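Local coordinates for inactive dihydroorotase-like domain (Chaetomium thermophilum, PDB 5NNL), which is catalytically inactive but belongs to the dihydroorotase-like members of the amidohydrolase superfamily, which are built round a beta/alpha barrel, at residues A[163-166]-A[167-171]; A[196-200]-A[201-205]; A[260-263]-A[264-268]. All coordinates share one frame; numbering follows the deposited sequence. Where two conformers were deposited one is given.

Contact 1 comes first along the chain, in the later turns of helix 159-170, the crossover between strands 151-153 and 175-180. Contact 2 follows where the loop after helix 181-185 turns into helix 200-207; contact 3 sits in helix 257-271. Each spans a turn or so of continuous backbone, closes no larger loop, and is finished before the next opens, so none nest or cross. They do not touch, but intervening residues relate them. Contact 2 holds Lys159, at the start of the helix that carries contact 1. Asp214, just before strand 215-217, receives Lys169 of contact 1 on its carboxylate and Asn267 of contact 3 on its backbone oxygen.

Contact 1 (A[163-166]-A[167-171]); sequences KLIT and LGKQK
Ile165 and Lys169 lie side by side, one turn apart, near the end of helix 159-170, the helix of the beta-alpha-beta unit that joins strand 151-153 to strand 175-180 in the barrel. The backbone supplies four consecutive i to i+4 hydrogen bonds, from Leu167 N to Lys163 O, Gly168 N to Leu164 O, Lys169 N to Ile165 O and Gln170 N to Thr166 O. The third of them, Lys169 N to Ile165 O, measures 2.9 Å. At Lys171 the chain leaves helical geometry, and its N makes weak bonds back to both Leu167 O and Gly168 O.

Apolar contact is slight between the two segments: Ile165 CG2 meets Lys169 CE at 4.2 Å. Ile165 packs on Cys177 of strand 175-180 and on Val156, while Leu164 leans on Leu137 and Ala138 of helix 134-146. Lys169 CG stands beside its own backbone N (chi1 -74°), and the extended chain touches Val175.

The polar ends find partners beyond the two segments. Lys169 NZ hydrogen-bonds to Ile212 O and forms a salt bridge with Asp214, which anchors the stretched chain at its far end. Thr166 OG1 turns back to Ile162 O in the preceding turn.

An aliphatic carbon makes the last approach: chi1 of 71° leaves Gln170 CG 3.9 Å from Thr166 O.

Contact 2 (A[196-200]-A[201-205]); sequences FLPTP and EDQEA
Thr199 and Asp202 meet through the threonine hydroxyl: Asp202 N donates to Thr199 OG1 at 3.0 Å, a fairly straight bond (163° at the hydrogen). Thr199 O takes Gln203 N at 2.8 Å, and Pro200 O takes Glu204 N at 3.0 Å. Beside these bonds the ring of Pro198 rests on the first turn, its CB 3.6 Å from Asp202 CB and its CG 4.1 Å from Gln203 CB.

Thr199 is the N-cap residue, immediately before helix 200-207, and its chi1 of 67° sets OG1 between its own N and carbonyl carbon, facing the incoming N-H. Pro200, directly after the cap, has no N-H of its own that would need a partner. Asp202 lies across the threonine, with OD2 3.7 Å from Thr199 CG2.

Further out, Asp202 OD1 accepts from Lys159 N at the start of helix 159-170, which holds the carboxylate in place, and Glu201 OE2 forms a salt bridge with the NZ of the same lysine. Gln203, extended, carries its NE2 to Ser183 O in helix 181-185. The loop leading into the cap is held by backbone bonding between Pro198 and Gln188, while Pro198 packs on Thr157.

Contact 3 (A[260-263]-A[264-268]); sequences VKTR and LHDNP
Asn267 N donates to Thr262 O at 2.8 Å, in the carbonyl plane and from five residues on, because helix 257-271 widens into a pi-type turn at 264-266 and kinks at Pro268, whose nitrogen has no hydrogen to give. Leu264 N is held less cleanly: it bonds weakly to Val260 O at 3.0 Å and also to Lys261 O at 3.2 Å, which it approaches from above, 69° out of the carbonyl plane. Pro268 CD fits in against Thr262 O, at 3.2 Å.

Among the side chains, Lys261 and Asp266 form a salt bridge, NZ to OD1 at 2.8 Å, on the syn lone pair of that oxygen. The lysine's CB points away from 264-268, but curling at the last two torsions brings its end back. His265 instead sends ND1 to Gly8 O.

Arg263 and Asn267 cross, their guanidinium and amide planes 66° apart, with Asn267 ND2 lying 3.3 Å above the plane of the Arg263 guanidinium, near its rim. At the guanidinium edge, in plane, Arg263 NH1 donates to Thr262 OG1 at 3.1 Å, an oxygen itself hydrogen-bonded to Tyr259 O. Arg263 NE bonds separately to Ile213 O, and Asn267 ND2 goes to Asp214 O. On the buried side Val260 CG1 and Leu264 CD1 pack side by side at 4.1 Å, against Leu243 of helix 242-251.

Backbone bonds between Arg263 and Phe216 and between Leu264 and Ile10 set this pi-bulge between strands 215-217 and 3-11, consistent with the last and first strands of the family's beta/alpha barrel.

Contact 1 (A[163-166]-A[167-171])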
ATOM      1  N   LYS A 163     -10.616  16.712   1.159  1.00 27.77           N
ATOM      2  CA  LYS A 163     -10.988  17.920   1.883  1.00 30.29           C
ATOM      3  C   LYS A 163     -11.658  17.597   3.212  1.00 32.11           C
ATOM      4  O   LYS A 163     -11.475  18.330   4.190  1.00 31.71           O
ATOM      5  CB  LYS A 163     -11.906  18.788   1.025  1.00 34.67           C
ATOM      6  CG  LYS A 163     -11.183  19.482  -0.121  1.00 34.84           C
ATOM      7  CD  LYS A 163     -12.008  20.603  -0.714  1.00 37.46           C
ATOM      8  CE  LYS A 163     -12.081  21.800   0.229  1.00 44.78           C
ATOM      9  NZ  LYS A 163     -12.654  22.997  -0.442  1.00 50.00           N
ATOM     10  N   LEU A 164     -12.435  16.515   3.271  1.00 31.50           N
ATOM     11  CA  LEU A 164     -12.986  16.085   4.552  1.00 31.33           C
ATOM     12  C   LEU A 164     -11.879  15.644   5.497  1.00 30.11           C
ATOM     13  O   LEU A 164     -11.926  15.932   6.698  1.00 28.56           O
ATOM     14  CB  LEU A 164     -13.997  14.957   4.337  1.00 28.24           C
ATOM     15  CG  LEU A 164     -14.596  14.333   5.601  1.00 30.76           C
ATOM     16  CD1 LEU A 164     -15.392  15.355   6.399  1.00 32.67           C
ATOM     17  CD2 LEU A 164     -15.463  13.141   5.238  1.00 31.70           C
ATOM     18  N   ILE A 165     -10.866  14.952   4.973  1.00 31.25           N
ATOM     19  CA  ILE A 165      -9.734  14.550   5.802  1.00 28.58           C
ATOM     20  C   ILE A 165      -8.979  15.779   6.293  1.00 30.98           C
ATOM     21  O   ILE A 165      -8.573  15.847   7.458  1.00 31.11           O
ATOM     22  CB  ILE A 165      -8.828  13.581   5.018  1.00 29.92           C
ATOM     23  CG1 ILE A 165      -9.539  12.237   4.838  1.00 29.37           C
ATOM     24  CG2 ILE A 165      -7.492  13.366   5.730  1.00 32.11           C
ATOM     25  CD1 ILE A 165      -8.995  11.395   3.705  1.00 29.81           C
ATOM     26  N   THR A 166      -8.793  16.773   5.419  1.00 28.92           N
ATOM     27  CA  THR A 166      -8.177  18.030   5.832  1.00 31.69           C
ATOM     28  C   THR A 166      -8.922  18.637   7.015  1.00 35.16           C
ATOM     29  O   THR A 166      -8.311  19.069   7.999  1.00 35.24           O
ATOM     30  CB  THR A 166      -8.157  19.015   4.660  1.00 30.61           C
ATOM     31  OG1 THR A 166      -7.416  18.456   3.567  1.00 28.42           O
ATOM     32  CG2 THR A 166      -7.530  20.341   5.075  1.00 37.83           C
ATOM     33  N   LEU A 167     -10.254  18.682   6.930  1.00 33.25           N
ATOM     34  CA  LEU A 167     -11.042  19.262   8.011  1.00 35.70           C
ATOM     35  C   LEU A 167     -10.883  18.460   9.296  1.00 35.02           C
ATOM     36  O   LEU A 167     -10.721  19.034  10.380  1.00 36.01           O
ATOM     37  CB  LEU A 167     -12.514  19.341   7.599  1.00 35.66           C
ATOM     38  CG  LEU A 167     -13.463  20.027   8.584  1.00 39.40           C
ATOM     39  CD1 LEU A 167     -13.094  21.484   8.777  1.00 44.09           C
ATOM     40  CD2 LEU A 167     -14.905  19.899   8.108  1.00 36.78           C
ATOM     41  N   GLY A 168     -10.928  17.131   9.201  1.00 31.36           N
ATOM     42  CA  GLY A 168     -10.710  16.314  10.382  1.00 34.28           C
ATOM     43  C   GLY A 168      -9.367  16.590  11.029  1.00 39.79           C
ATOM     44  O   GLY A 168      -9.266  16.696  12.255  1.00 38.12           O
ATOM     45  N   LYS A 169      -8.319  16.723  10.214  1.00 37.33           N
ATOM     46  CA  LYS A 169      -6.989  16.961  10.760  1.00 37.53           C
ATOM     47  C   LYS A 169      -6.930  18.279  11.518  1.00 40.59           C
ATOM     48  O   LYS A 169      -6.340  18.353  12.602  1.00 42.27           O
ATOM     49  CB  LYS A 169      -5.950  16.939   9.638  1.00 36.89           C
ATOM     50  CG  LYS A 169      -5.645  15.553   9.106  1.00 36.77           C
ATOM     51  CD  LYS A 169      -4.409  15.559   8.221  1.00 35.98           C
ATOM     52  CE  LYS A 169      -3.990  14.146   7.858  1.00 36.01           C
ATOM     53  NZ  LYS A 169      -2.640  14.098   7.247  1.00 40.67           N
ATOM     54  N   GLN A 170      -7.538  19.334  10.971  1.00 38.34           N
ATOM     55  CA  GLN A 170      -7.430  20.641  11.607  1.00 44.27           C
ATOM     56  C   GLN A 170      -8.105  20.661  12.975  1.00 46.06           C
ATOM     57  O   GLN A 170      -7.709  21.445  13.846  1.00 48.50           O
ATOM     58  CB  GLN A 170      -8.019  21.723  10.699  1.00 42.78           C
ATOM     59  CG  GLN A 170      -9.533  21.697  10.557  1.00 48.46           C
ATOM     60  CD  GLN A 170     -10.169  23.065  10.707  1.00 52.69           C
ATOM     61  OE1 GLN A 170     -11.003  23.465   9.891  1.00 52.25           O
ATOM     62  NE2 GLN A 170      -9.786  23.790  11.751  1.00 55.91           N
ATOM     63  N   LYS A 171      -9.118  19.822  13.182  1.00 42.33           N
ATOM     64  CA  LYS A 171      -9.819  19.750  14.458  1.00 43.51           C
ATOM     65  C   LYS A 171      -9.230  18.698  15.391  1.00 42.38           C
ATOM     66  O   LYS A 171      -9.876  18.329  16.376  1.00 43.88           O
ATOM     67  CB  LYS A 171     -11.307  19.468  14.229  1.00 42.81           C
ATOM     68  CG  LYS A 171     -12.032  20.525  13.394  1.00 44.10           C
ATOM     69  CD  LYS A 171     -11.998  21.901  14.055  1.00 46.68           C
ATOM     70  CE  LYS A 171     -12.725  22.948  13.222  1.00 49.06           C
ATOM     71  NZ  LYS A 171     -12.821  24.255  13.930  1.00 58.46           N
TER

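Contact 2 (A[196-200]-A[201-205])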
ATOM      1  N   PHE A 196     -12.435   4.124 -11.434  1.00 43.42           N
ATOM      2  CA  PHE A 196     -11.638   3.999 -10.221  1.00 44.92           C
ATOM      3  C   PHE A 196     -10.442   4.943 -10.219  1.00 42.96           C
ATOM      4  O   PHE A 196      -9.813   5.121  -9.170  1.00 42.08           O
ATOM      5  CB  PHE A 196     -11.151   2.551 -10.040  1.00 40.71           C
ATOM      6  CG  PHE A 196     -10.603   1.934 -11.297  1.00 43.82           C
ATOM      7  CD1 PHE A 196      -9.281   2.122 -11.661  1.00 41.95           C
ATOM      8  CD2 PHE A 196     -11.417   1.172 -12.118  1.00 45.24           C
ATOM      9  CE1 PHE A 196      -8.780   1.560 -12.822  1.00 44.65           C
ATOM     10  CE2 PHE A 196     -10.923   0.607 -13.278  1.00 46.07           C
ATOM     11  CZ  PHE A 196      -9.603   0.801 -13.629  1.00 46.58           C
ATOM     12  N   LEU A 197     -10.115   5.544 -11.360  1.00 41.61           N
ATOM     13  CA  LEU A 197      -9.120   6.599 -11.406  1.00 38.51           C
ATOM     14  C   LEU A 197      -9.758   7.936 -11.045  1.00 38.94           C
ATOM     15  O   LEU A 197     -10.969   8.118 -11.196  1.00 40.01           O
ATOM     16  CB  LEU A 197      -8.501   6.688 -12.797  1.00 36.74           C
ATOM     17  CG  LEU A 197      -7.594   5.551 -13.261  1.00 39.35           C
ATOM     18  CD1 LEU A 197      -7.189   5.779 -14.711  1.00 39.48           C
ATOM     19  CD2 LEU A 197      -6.362   5.433 -12.379  1.00 36.92           C
ATOM     20  N   PRO A 198      -8.966   8.893 -10.569  1.00 36.24           N
ATOM     21  CA  PRO A 198      -9.515  10.224 -10.293  1.00 35.58           C
ATOM     22  C   PRO A 198      -9.851  10.970 -11.573  1.00 36.21           C
ATOM     23  O   PRO A 198      -9.255  10.745 -12.630  1.00 35.10           O
ATOM     24  CB  PRO A 198      -8.381  10.924  -9.535  1.00 37.62           C
ATOM     25  CG  PRO A 198      -7.146  10.261 -10.046  1.00 33.75           C
ATOM     26  CD  PRO A 198      -7.528   8.820 -10.250  1.00 36.50           C
ATOM     27  N   THR A 199     -10.816  11.878 -11.467  1.00 36.60           N
ATOM     28  CA  THR A 199     -11.030  12.836 -12.532  1.00 36.94           C
ATOM     29  C   THR A 199      -9.856  13.812 -12.554  1.00 37.10           C
ATOM     30  O   THR A 199      -9.110  13.917 -11.577  1.00 37.93           O
ATOM     31  CB  THR A 199     -12.338  13.602 -12.336  1.00 33.94           C
ATOM     32  OG1 THR A 199     -12.237  14.446 -11.181  1.00 34.15           O
ATOM     33  CG2 THR A 199     -13.515  12.651 -12.166  1.00 38.77           C
ATOM     34  N   PRO A 200      -9.658  14.527 -13.663  1.00 36.38           N
ATOM     35  CA  PRO A 200      -8.611  15.562 -13.666  1.00 36.10           C
ATOM     36  C   PRO A 200      -8.738  16.544 -12.512  1.00 36.82           C
ATOM     37  O   PRO A 200      -7.722  16.963 -11.944  1.00 35.59           O
ATOM     38  CB  PRO A 200      -8.805  16.239 -15.029  1.00 39.35           C
ATOM     39  CG  PRO A 200      -9.370  15.166 -15.893  1.00 37.74           C
ATOM     40  CD  PRO A 200     -10.258  14.344 -14.997  1.00 36.76           C
ATOM     41  N   GLU A 201      -9.964  16.919 -12.139  1.00 36.46           N
ATOM     42  CA  GLU A 201     -10.147  17.823 -11.007  1.00 37.74           C
ATOM     43  C   GLU A 201      -9.798  17.137  -9.693  1.00 34.28           C
ATOM     44  O   GLU A 201      -9.191  17.753  -8.809  1.00 34.46           O
ATOM     45  CB  GLU A 201     -11.583  18.343 -10.962  1.00 38.77           C
ATOM     46  CG  GLU A 201     -11.886  19.140  -9.689  1.00 42.27           C
ATOM     47  CD  GLU A 201     -13.109  20.031  -9.811  1.00 49.30           C
ATOM     48  OE1 GLU A 201     -13.706  20.090 -10.907  1.00 54.16           O
ATOM     49  OE2 GLU A 201     -13.471  20.678  -8.805  1.00 52.29           O
ATOM     50  N   ASP A 202     -10.187  15.870  -9.536  1.00 32.72           N
ATOM     51  CA  ASP A 202      -9.797  15.127  -8.344  1.00 35.63           C
ATOM     52  C   ASP A 202      -8.278  15.061  -8.231  1.00 31.89           C
ATOM     53  O   ASP A 202      -7.708  15.332  -7.168  1.00 32.08           O
ATOM     54  CB  ASP A 202     -10.396  13.716  -8.374  1.00 30.88           C
ATOM     55  CG  ASP A 202     -11.891  13.698  -8.091  1.00 36.33           C
ATOM     56  OD1 ASP A 202     -12.388  14.608  -7.393  1.00 36.05           O
ATOM     57  OD2 ASP A 202     -12.566  12.757  -8.562  1.00 39.68           O
ATOM     58  N   GLN A 203      -7.604  14.722  -9.332  1.00 30.98           N
ATOM     59  CA  GLN A 203      -6.154  14.565  -9.298  1.00 32.55           C
ATOM     60  C   GLN A 203      -5.467  15.874  -8.923  1.00 33.59           C
ATOM     61  O   GLN A 203      -4.501  15.878  -8.150  1.00 27.86           O
ATOM     62  CB  GLN A 203      -5.654  14.068 -10.652  1.00 32.83           C
ATOM     63  CG  GLN A 203      -4.215  13.590 -10.647  1.00 33.33           C
ATOM     64  CD  GLN A 203      -3.699  13.319 -12.043  1.00 32.63           C
ATOM     65  OE1 GLN A 203      -3.258  14.230 -12.739  1.00 36.09           O
ATOM     66  NE2 GLN A 203      -3.765  12.067 -12.467  1.00 34.16           N
ATOM     67  N   GLU A 204      -5.950  16.991  -9.467  1.00 33.24           N
ATOM     68  CA  GLU A 204      -5.375  18.288  -9.113  0.51 35.51           C
ATOM     69  C   GLU A 204      -5.581  18.587  -7.640  1.00 34.00           C
ATOM     70  O   GLU A 204      -4.690  19.135  -6.974  1.00 33.81           O
ATOM     71  CB  GLU A 204      -6.004  19.381  -9.980  0.51 39.63           C
ATOM     72  CG  GLU A 204      -5.388  20.762  -9.803  0.51 43.24           C
ATOM     73  CD  GLU A 204      -6.130  21.833 -10.583  0.51 45.64           C
ATOM     74  OE1 GLU A 204      -6.556  21.553 -11.725  0.51 52.19           O
ATOM     75  OE2 GLU A 204      -6.293  22.950 -10.051  0.51 45.90           O
ATOM     76  N   ALA A 205      -6.754  18.242  -7.098  1.00 30.50           N
ATOM     77  CA  ALA A 205      -6.989  18.421  -5.673  1.00 30.69           C
ATOM     78  C   ALA A 205      -6.003  17.602  -4.848  1.00 31.40           C
ATOM     79  O   ALA A 205      -5.581  18.039  -3.771  1.00 30.80           O
ATOM     80  CB  ALA A 205      -8.428  18.042  -5.328  1.00 33.19           C
TER

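Contact 3 (A[260-263]-A[264-268])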
ATOM      1  N   VAL A 260       9.185  12.449  -0.645  1.00 27.07           N
ATOM      2  CA  VAL A 260       9.091  11.061  -1.083  1.00 29.22           C
ATOM      3  C   VAL A 260       9.553  10.123   0.025  1.00 30.34           C
ATOM      4  O   VAL A 260       8.910   9.105   0.311  1.00 27.57           O
ATOM      5  CB  VAL A 260       9.900  10.860  -2.374  1.00 28.99           C
ATOM      6  CG1 VAL A 260       9.909   9.407  -2.781  1.00 28.98           C
ATOM      7  CG2 VAL A 260       9.318  11.720  -3.490  1.00 29.30           C
ATOM      8  N   LYS A 261      10.680  10.448   0.665  1.00 28.42           N
ATOM      9  CA  LYS A 261      11.197   9.584   1.723  1.00 28.15           C
ATOM     10  C   LYS A 261      10.203   9.474   2.872  1.00 28.65           C
ATOM     11  O   LYS A 261       9.907   8.372   3.347  1.00 27.70           O
ATOM     12  CB  LYS A 261      12.543  10.101   2.233  1.00 30.74           C
ATOM     13  CG  LYS A 261      13.204   9.152   3.234  1.00 32.14           C
ATOM     14  CD  LYS A 261      14.574   9.635   3.691  1.00 36.74           C
ATOM     15  CE  LYS A 261      14.474  10.617   4.846  1.00 36.65           C
ATOM     16  NZ  LYS A 261      14.096   9.952   6.124  1.00 42.65           N
ATOM     17  N   THR A 262       9.670  10.609   3.331  1.00 27.81           N
ATOM     18  CA  THR A 262       8.731  10.570   4.448  1.00 30.61           C
ATOM     19  C   THR A 262       7.472   9.795   4.080  1.00 28.63           C
ATOM     20  O   THR A 262       6.898   9.098   4.924  1.00 31.96           O
ATOM     21  CB  THR A 262       8.364  11.987   4.896  1.00 28.90           C
ATOM     22  OG1 THR A 262       7.865  12.730   3.781  1.00 29.73           O
ATOM     23  CG2 THR A 262       9.565  12.705   5.497  1.00 28.97           C
ATOM     24  N   ARG A 263       7.027   9.898   2.827  1.00 27.34           N
ATOM     25  CA  ARG A 263       5.805   9.222   2.408  1.00 27.99           C
ATOM     26  C   ARG A 263       6.008   7.736   2.139  1.00 27.41           C
ATOM     27  O   ARG A 263       5.019   6.995   2.078  1.00 26.87           O
ATOM     28  CB  ARG A 263       5.230   9.912   1.168  1.00 26.01           C
ATOM     29  CG  ARG A 263       4.217  11.001   1.495  1.00 26.83           C
ATOM     30  CD  ARG A 263       4.762  12.013   2.492  1.00 29.48           C
ATOM     31  NE  ARG A 263       3.730  12.939   2.944  1.00 33.15           N
ATOM     32  CZ  ARG A 263       3.954  13.970   3.752  1.00 30.78           C
ATOM     33  NH1 ARG A 263       5.178  14.217   4.192  1.00 30.45           N
ATOM     34  NH2 ARG A 263       2.954  14.760   4.111  1.00 29.90           N
ATOM     35  N   LEU A 264       7.252   7.281   1.987  1.00 26.93           N
ATOM     36  CA  LEU A 264       7.544   5.871   1.749  1.00 27.47           C
ATOM     37  C   LEU A 264       8.402   5.255   2.847  1.00 27.26           C
ATOM     38  O   LEU A 264       8.873   4.120   2.689  1.00 25.01           O
ATOM     39  CB  LEU A 264       8.222   5.695   0.386  1.00 26.62           C
ATOM     40  CG  LEU A 264       7.313   5.869  -0.833  1.00 25.26           C
ATOM     41  CD1 LEU A 264       8.106   5.757  -2.128  1.00 27.36           C
ATOM     42  CD2 LEU A 264       6.166   4.854  -0.825  1.00 25.56           C
ATOM     43  N   HIS A 265       8.607   5.959   3.961  1.00 28.17           N
ATOM     44  CA  HIS A 265       9.352   5.393   5.079  1.00 29.58           C
ATOM     45  C   HIS A 265       8.922   5.994   6.414  1.00 30.54           C
ATOM     46  O   HIS A 265       8.248   5.324   7.201  1.00 32.50           O
ATOM     47  CB  HIS A 265      10.857   5.588   4.887  1.00 31.58           C
ATOM     48  CG  HIS A 265      11.675   4.974   5.981  1.00 33.94           C
ATOM     49  ND1 HIS A 265      12.063   3.651   5.965  1.00 35.74           N
ATOM     50  CD2 HIS A 265      12.142   5.490   7.140  1.00 35.83           C
ATOM     51  CE1 HIS A 265      12.753   3.385   7.060  1.00 36.87           C
ATOM     52  NE2 HIS A 265      12.813   4.483   7.791  1.00 37.35           N
ATOM     53  N   ASP A 266       9.303   7.246   6.681  1.00 29.55           N
ATOM     54  CA  ASP A 266       9.095   7.836   8.004  1.00 33.34           C
ATOM     55  C   ASP A 266       7.634   7.758   8.440  1.00 32.76           C
ATOM     56  O   ASP A 266       7.316   7.220   9.505  1.00 33.16           O
ATOM     57  CB  ASP A 266       9.568   9.288   8.008  1.00 32.38           C
ATOM     58  CG  ASP A 266      11.046   9.414   7.728  1.00 37.72           C
ATOM     59  OD1 ASP A 266      11.444   9.310   6.549  1.00 36.22           O
ATOM     60  OD2 ASP A 266      11.811   9.618   8.690  1.00 47.36           O
ATOM     61  N   ASN A 267       6.731   8.309   7.629  1.00 27.75           N
ATOM     62  CA  ASN A 267       5.326   8.351   8.041  1.00 32.29           C
ATOM     63  C   ASN A 267       4.692   6.974   8.079  1.00 31.06           C
ATOM     64  O   ASN A 267       4.031   6.650   9.085  1.00 34.20           O
ATOM     65  CB  ASN A 267       4.558   9.313   7.135  1.00 29.37           C
ATOM     66  CG  ASN A 267       5.042  10.725   7.276  1.00 31.58           C
ATOM     67  OD1 ASN A 267       5.728  11.062   8.241  1.00 28.46           O
ATOM     68  ND2 ASN A 267       4.701  11.563   6.315  1.00 29.42           N
ATOM     69  N   PRO A 268       4.818   6.118   7.062  1.00 32.07           N
ATOM     70  CA  PRO A 268       4.234   4.773   7.176  1.00 30.36           C
ATOM     71  C   PRO A 268       4.779   3.990   8.354  1.00 36.87           C
ATOM     72  O   PRO A 268       4.071   3.147   8.917  1.00 36.30           O
ATOM     73  CB  PRO A 268       4.593   4.107   5.838  1.00 30.48           C
ATOM     74  CG  PRO A 268       5.641   4.966   5.219  1.00 31.44           C
ATOM     75  CD  PRO A 268       5.436   6.345   5.741  1.00 31.26           C
TER